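Side-chain contacts in centrosomal protein 120 (PDB 6EWH), which probably contributes to centriole and cilium assembly as a centrosomal protein, the chain here being its second C2 domain: residues K101-L104 with S105-S109; D125-L128 with S129-A132. The protein carries 1 engineered substitution. One frame throughout, in Å; residues are numbered along the deposited sequence.

Contact 1. Residues K101-L104 with S105-S109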
ATOM      1  N   LYS A 101      11.163  11.957  -7.421  1.00 28.64           N
ATOM      2  CA  LYS A 101      10.606  11.198  -8.532  1.00 33.79           C
ATOM      3  C   LYS A 101      11.565  10.095  -8.965  1.00 32.46           C
ATOM      4  O   LYS A 101      11.155   8.947  -9.170  1.00 31.28           O
ATOM      5  CB  LYS A 101      10.277  12.153  -9.680  1.00 33.21           C
ATOM      6  CG  LYS A 101       9.472  11.572 -10.835  1.00 36.87           C
ATOM      7  CD  LYS A 101       9.259  12.632 -11.921  1.00 35.19           C
ATOM      8  CE  LYS A 101       8.308  12.171 -13.025  1.00 41.12           C
ATOM      9  NZ  LYS A 101       8.832  11.031 -13.837  1.00 38.24           N
ATOM     10  N   ALA A 102      12.857  10.419  -9.068  1.00 31.84           N
ATOM     11  CA  ALA A 102      13.853   9.404  -9.397  1.00 31.59           C
ATOM     12  C   ALA A 102      13.916   8.326  -8.320  1.00 33.73           C
ATOM     13  O   ALA A 102      13.929   7.127  -8.625  1.00 33.04           O
ATOM     14  CB  ALA A 102      15.218  10.065  -9.584  1.00 29.98           C
ATOM     15  N   PHE A 103      13.926   8.738  -7.049  1.00 32.45           N
ATOM     16  CA  PHE A 103      13.943   7.780  -5.947  1.00 30.79           C
ATOM     17  C   PHE A 103      12.775   6.808  -6.049  1.00 33.97           C
ATOM     18  O   PHE A 103      12.963   5.588  -5.998  1.00 30.36           O
ATOM     19  CB  PHE A 103      13.905   8.529  -4.614  1.00 34.90           C
ATOM     20  CG  PHE A 103      13.674   7.649  -3.413  1.00 32.11           C
ATOM     21  CD1 PHE A 103      14.711   6.924  -2.853  1.00 36.13           C
ATOM     22  CD2 PHE A 103      12.417   7.579  -2.817  1.00 30.90           C
ATOM     23  CE1 PHE A 103      14.497   6.131  -1.728  1.00 38.94           C
ATOM     24  CE2 PHE A 103      12.203   6.780  -1.700  1.00 34.41           C
ATOM     25  CZ  PHE A 103      13.244   6.062  -1.157  1.00 37.56           C
ATOM     26  N   LEU A 104      11.555   7.329  -6.202  1.00 31.44           N
ATOM     27  CA  LEU A 104      10.395   6.443  -6.260  1.00 29.79           C
ATOM     28  C   LEU A 104      10.442   5.535  -7.481  1.00 30.44           C
ATOM     29  O   LEU A 104      10.050   4.363  -7.404  1.00 31.80           O
ATOM     30  CB  LEU A 104       9.105   7.254  -6.236  1.00 31.97           C
ATOM     31  CG  LEU A 104       8.860   7.916  -4.889  1.00 34.15           C
ATOM     32  CD1 LEU A 104       7.681   8.857  -4.991  1.00 36.00           C
ATOM     33  CD2 LEU A 104       8.617   6.865  -3.817  1.00 31.12           C
ATOM     34  N   SER A 105      10.908   6.061  -8.622  1.00 29.75           N
ATOM     35  CA  SER A 105      11.032   5.239  -9.820  1.00 31.94           C
ATOM     36  C   SER A 105      11.958   4.054  -9.597  1.00 35.05           C
ATOM     37  O   SER A 105      11.828   3.040 -10.294  1.00 38.54           O
ATOM     38  CB  SER A 105      11.506   6.086 -11.011  1.00 34.67           C
ATOM     39  OG  SER A 105      12.909   6.316 -10.974  1.00 37.32           O
ATOM     40  N   GLN A 106      12.867   4.147  -8.623  1.00 33.45           N
ATOM     41  CA  GLN A 106      13.827   3.093  -8.332  1.00 35.22           C
ATOM     42  C   GLN A 106      13.389   2.174  -7.198  1.00 35.77           C
ATOM     43  O   GLN A 106      14.110   1.227  -6.875  1.00 37.72           O
ATOM     44  CB  GLN A 106      15.192   3.708  -8.003  1.00 34.05           C
ATOM     45  CG  GLN A 106      15.756   4.589  -9.118  1.00 38.16           C
ATOM     46  CD  GLN A 106      16.902   5.466  -8.643  1.00 39.94           C
ATOM     47  OE1 GLN A 106      17.451   5.247  -7.561  1.00 42.15           O
ATOM     48  NE2 GLN A 106      17.267   6.468  -9.448  1.00 36.87           N
ATOM     49  N   GLN A 107      12.216   2.423  -6.584  1.00 34.18           N
ATOM     50  CA  GLN A 107      11.884   1.591  -5.436  1.00 35.68           C
ATOM     51  C   GLN A 107      11.229   0.290  -5.882  1.00 32.70           C
ATOM     52  O   GLN A 107      10.565   0.243  -6.924  1.00 35.71           O
ATOM     53  CB  GLN A 107      10.920   2.333  -4.512  1.00 34.18           C
ATOM     54  CG  GLN A 107      11.552   3.562  -3.875  1.00 37.47           C
ATOM     55  CD  GLN A 107      12.945   3.276  -3.333  1.00 44.83           C
ATOM     56  OE1 GLN A 107      13.094   2.589  -2.326  1.00 45.74           O
ATOM     57  NE2 GLN A 107      13.975   3.796  -4.011  1.00 42.14           N
ATOM     58  N   PRO A 108      11.414  -0.774  -5.106  1.00 33.84           N
ATOM     59  CA  PRO A 108      10.649  -1.998  -5.350  1.00 37.78           C
ATOM     60  C   PRO A 108       9.190  -1.752  -5.011  1.00 29.66           C
ATOM     61  O   PRO A 108       8.837  -0.800  -4.312  1.00 33.72           O
ATOM     62  CB  PRO A 108      11.269  -2.998  -4.372  1.00 42.34           C
ATOM     63  CG  PRO A 108      11.757  -2.149  -3.255  1.00 46.91           C
ATOM     64  CD  PRO A 108      12.239  -0.873  -3.890  1.00 40.56           C
ATOM     65  N   SER A 109       8.332  -2.617  -5.536  1.00 35.27           N
ATOM     66  CA  SER A 109       6.910  -2.441  -5.290  1.00 30.25           C
ATOM     67  C   SER A 109       6.583  -2.548  -3.805  1.00 30.70           C
ATOM     68  O   SER A 109       7.255  -3.234  -3.028  1.00 32.20           O
ATOM     69  CB  SER A 109       6.088  -3.461  -6.083  1.00 37.17           C
ATOM     70  OG  SER A 109       6.036  -3.106  -7.455  1.00 39.62           O
TER
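F103 and Q107, one helical turn apart, meet at the end of helix 97-105 as a ring and an amide laid nearly flat on one another. The two planes differ by only 16°, and Q107 NE2 sits 3.3 Å above the plane of the F103 ring, displaced toward its rim, where CE1 and CD1 are its closest ring neighbours. The aliphatic part of the same side chain adds a CH-pi contact, with Q107 CG 4.1 Å from the centroid of the F103 ring. A bend in the middle of the glutamine chain (chi2 -46°) folds the amide back over the phenyl group. L8 and L67 also touch this ring.

One side-chain hydrogen bond reinforces the stack: Q107 NE2 donates to F103 O at 2.9 Å, with the acceptor close to the amide plane. A separate side-chain bond lies further back, where S105 OG gives its proton to A102 O at a short 2.7 Å.

Backbone bonds record the end of the helix. S105 N still pairs with K101 O across four residues at 2.9 Å; beyond it, the bond from Q106 N to A102 O is weak. The same Q106 N reaches F103 O at 3.0 Å, from the face of the carbonyl opposite Q107 NE2, and Q107 N turns to L104 O, three residues back, at 3.0 Å.

The chemistry implies that the amide does two jobs at once: its N-H supplies a second donor to a last-turn carbonyl, and that bond, together with the aromatic face, restrains the rotation of the glutamine.

Contact 2. Residues D125-L128 with S129-A132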
ATOM      1  N   ASP A 125       1.273  -6.670  -5.050  1.00 30.11           N
ATOM      2  CA  ASP A 125       2.344  -5.746  -5.398  1.00 26.53           C
ATOM      3  C   ASP A 125       1.742  -4.452  -5.917  1.00 28.79           C
ATOM      4  O   ASP A 125       0.960  -4.470  -6.875  1.00 28.64           O
ATOM      5  CB  ASP A 125       3.185  -6.335  -6.535  1.00 31.42           C
ATOM      6  CG  ASP A 125       4.251  -7.280  -6.050  1.00 50.87           C
ATOM      7  OD1 ASP A 125       4.027  -7.963  -5.035  1.00 55.51           O
ATOM      8  OD2 ASP A 125       5.322  -7.330  -6.690  1.00 60.21           O
ATOM      9  N   VAL A 126       2.138  -3.331  -5.318  1.00 27.19           N
ATOM     10  CA  VAL A 126       1.678  -2.012  -5.736  1.00 29.35           C
ATOM     11  C   VAL A 126       2.897  -1.206  -6.162  1.00 27.15           C
ATOM     12  O   VAL A 126       3.781  -0.924  -5.346  1.00 33.40           O
ATOM     13  CB  VAL A 126       0.905  -1.303  -4.618  1.00 31.15           C
ATOM     14  CG1 VAL A 126       0.439   0.047  -5.097  1.00 35.92           C
ATOM     15  CG2 VAL A 126      -0.285  -2.162  -4.189  1.00 33.66           C
ATOM     16  N   SER A 127       2.949  -0.840  -7.433  1.00 27.71           N
ATOM     17  CA  SER A 127       4.157  -0.240  -7.981  1.00 29.78           C
ATOM     18  C   SER A 127       4.291   1.200  -7.506  1.00 38.10           C
ATOM     19  O   SER A 127       3.376   2.007  -7.686  1.00 37.59           O
ATOM     20  CB  SER A 127       4.100  -0.276  -9.500  1.00 32.89           C
ATOM     21  OG  SER A 127       5.236   0.359 -10.058  1.00 34.75           O
ATOM     22  N   LEU A 128       5.436   1.523  -6.907  1.00 30.06           N
ATOM     23  CA  LEU A 128       5.744   2.927  -6.678  1.00 29.53           C
ATOM     24  C   LEU A 128       6.336   3.574  -7.918  1.00 30.37           C
ATOM     25  O   LEU A 128       6.152   4.778  -8.123  1.00 32.83           O
ATOM     26  CB  LEU A 128       6.697   3.093  -5.495  1.00 29.66           C
ATOM     27  CG  LEU A 128       6.147   2.650  -4.139  1.00 29.50           C
ATOM     28  CD1 LEU A 128       7.218   2.773  -3.085  1.00 30.20           C
ATOM     29  CD2 LEU A 128       4.923   3.467  -3.762  1.00 34.03           C
ATOM     30  N   SER A 129       7.054   2.805  -8.743  1.00 30.76           N
ATOM     31  CA  SER A 129       7.586   3.372  -9.977  0.65 30.66           C
ATOM     32  C   SER A 129       6.470   3.809 -10.914  1.00 29.01           C
ATOM     33  O   SER A 129       6.622   4.797 -11.644  1.00 33.97           O
ATOM     34  CB  SER A 129       8.527   2.381 -10.668  0.65 33.62           C
ATOM     35  OG  SER A 129       7.838   1.214 -11.072  0.65 36.73           O
ATOM     36  N   ALA A 130       5.340   3.094 -10.911  1.00 32.89           N
ATOM     37  CA  ALA A 130       4.194   3.523 -11.705  1.00 33.36           C
ATOM     38  C   ALA A 130       3.727   4.901 -11.268  1.00 31.03           C
ATOM     39  O   ALA A 130       3.392   5.750 -12.104  1.00 33.75           O
ATOM     40  CB  ALA A 130       3.046   2.520 -11.563  1.00 32.27           C
ATOM     41  N   LEU A 131       3.716   5.139  -9.956  1.00 28.42           N
ATOM     42  CA  LEU A 131       3.312   6.433  -9.424  1.00 26.30           C
ATOM     43  C   LEU A 131       4.309   7.513  -9.821  1.00 27.26           C
ATOM     44  O   LEU A 131       3.919   8.609 -10.243  1.00 30.10           O
ATOM     45  CB  LEU A 131       3.200   6.336  -7.905  1.00 26.67           C
ATOM     46  CG  LEU A 131       3.007   7.667  -7.181  1.00 25.55           C
ATOM     47  CD1 LEU A 131       1.722   8.373  -7.638  1.00 28.95           C
ATOM     48  CD2 LEU A 131       2.990   7.437  -5.675  1.00 27.99           C
ATOM     49  N   ALA A 132       5.604   7.218  -9.683  1.00 28.95           N
ATOM     50  CA  ALA A 132       6.624   8.169 -10.108  1.00 31.62           C
ATOM     51  C   ALA A 132       6.455   8.532 -11.576  1.00 32.57           C
ATOM     52  O   ALA A 132       6.629   9.694 -11.960  1.00 33.14           O
ATOM     53  CB  ALA A 132       8.012   7.571  -9.871  1.00 31.86           C
TER
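S127 and A130 form a serine N-cap, a classical way to start a helix, here where edge strand 119-126 of the C2 beta-sandwich gives way to the short helix 128-133. The serine hydroxyl does what the carbonyl of a preceding turn would have done: S127 OG accepts from A130 N at 2.9 Å, with an N-H...O angle of 155°. It can do so because OG stands anti to its own backbone nitrogen (chi1 177°), which swings the oxygen over the first turn.

The same oxygen has a second close neighbour, though a doubtful one: S129 adopts two conformers, and in one of them S129 OG lies 2.9 Å from S127 OG, the two hydroxyls approaching tip to tip beside the capping bond. An apolar touch accompanies the cap: the methyl of A130 lies alongside the serine, its CB 3.6 Å from S127 CB.

On either side of the cap in sequence, the side chains face different parts of the fold. L131 reaches V176 and L178 on one strand and A143 and V145 on its neighbour, while V126, just ahead of the cap, is paired through its backbone with L110 and touches V176 and F149. The residues flanking the cap thus bridge the two sheets of the sandwich, with V126 belonging to one and both V126 and L131 leaning on the other. L128 meets Q107, in the loop after helix 97-105.

Regular helical bonding starts at once: A132 N donates to L128 O at 2.9 Å, nearly straight and in the plane of the carbonyl, while L131 CB rests 3.3 Å from the same L128 O.

In the fold
Contacts 1 and 2 illustrate how a helix ending and a helix beginning can share one neighbourhood: their centres lie about 8 Å apart, although strand 110-116 and most of strand 119-126 separate them along the chain. The second helix packs against the end of the first. A132 CB comes within 3.5 Å of S105 N, and S105 O is 3.4 Å from S129 CB. K101 is linked to A132 by a weak hydrogen bond from its NZ to A132 O. At the other end of the seam S109 OG lies 3.5 Å from S127 CA, so the last residue of contact 1 brushes the serine that caps helix 128-133.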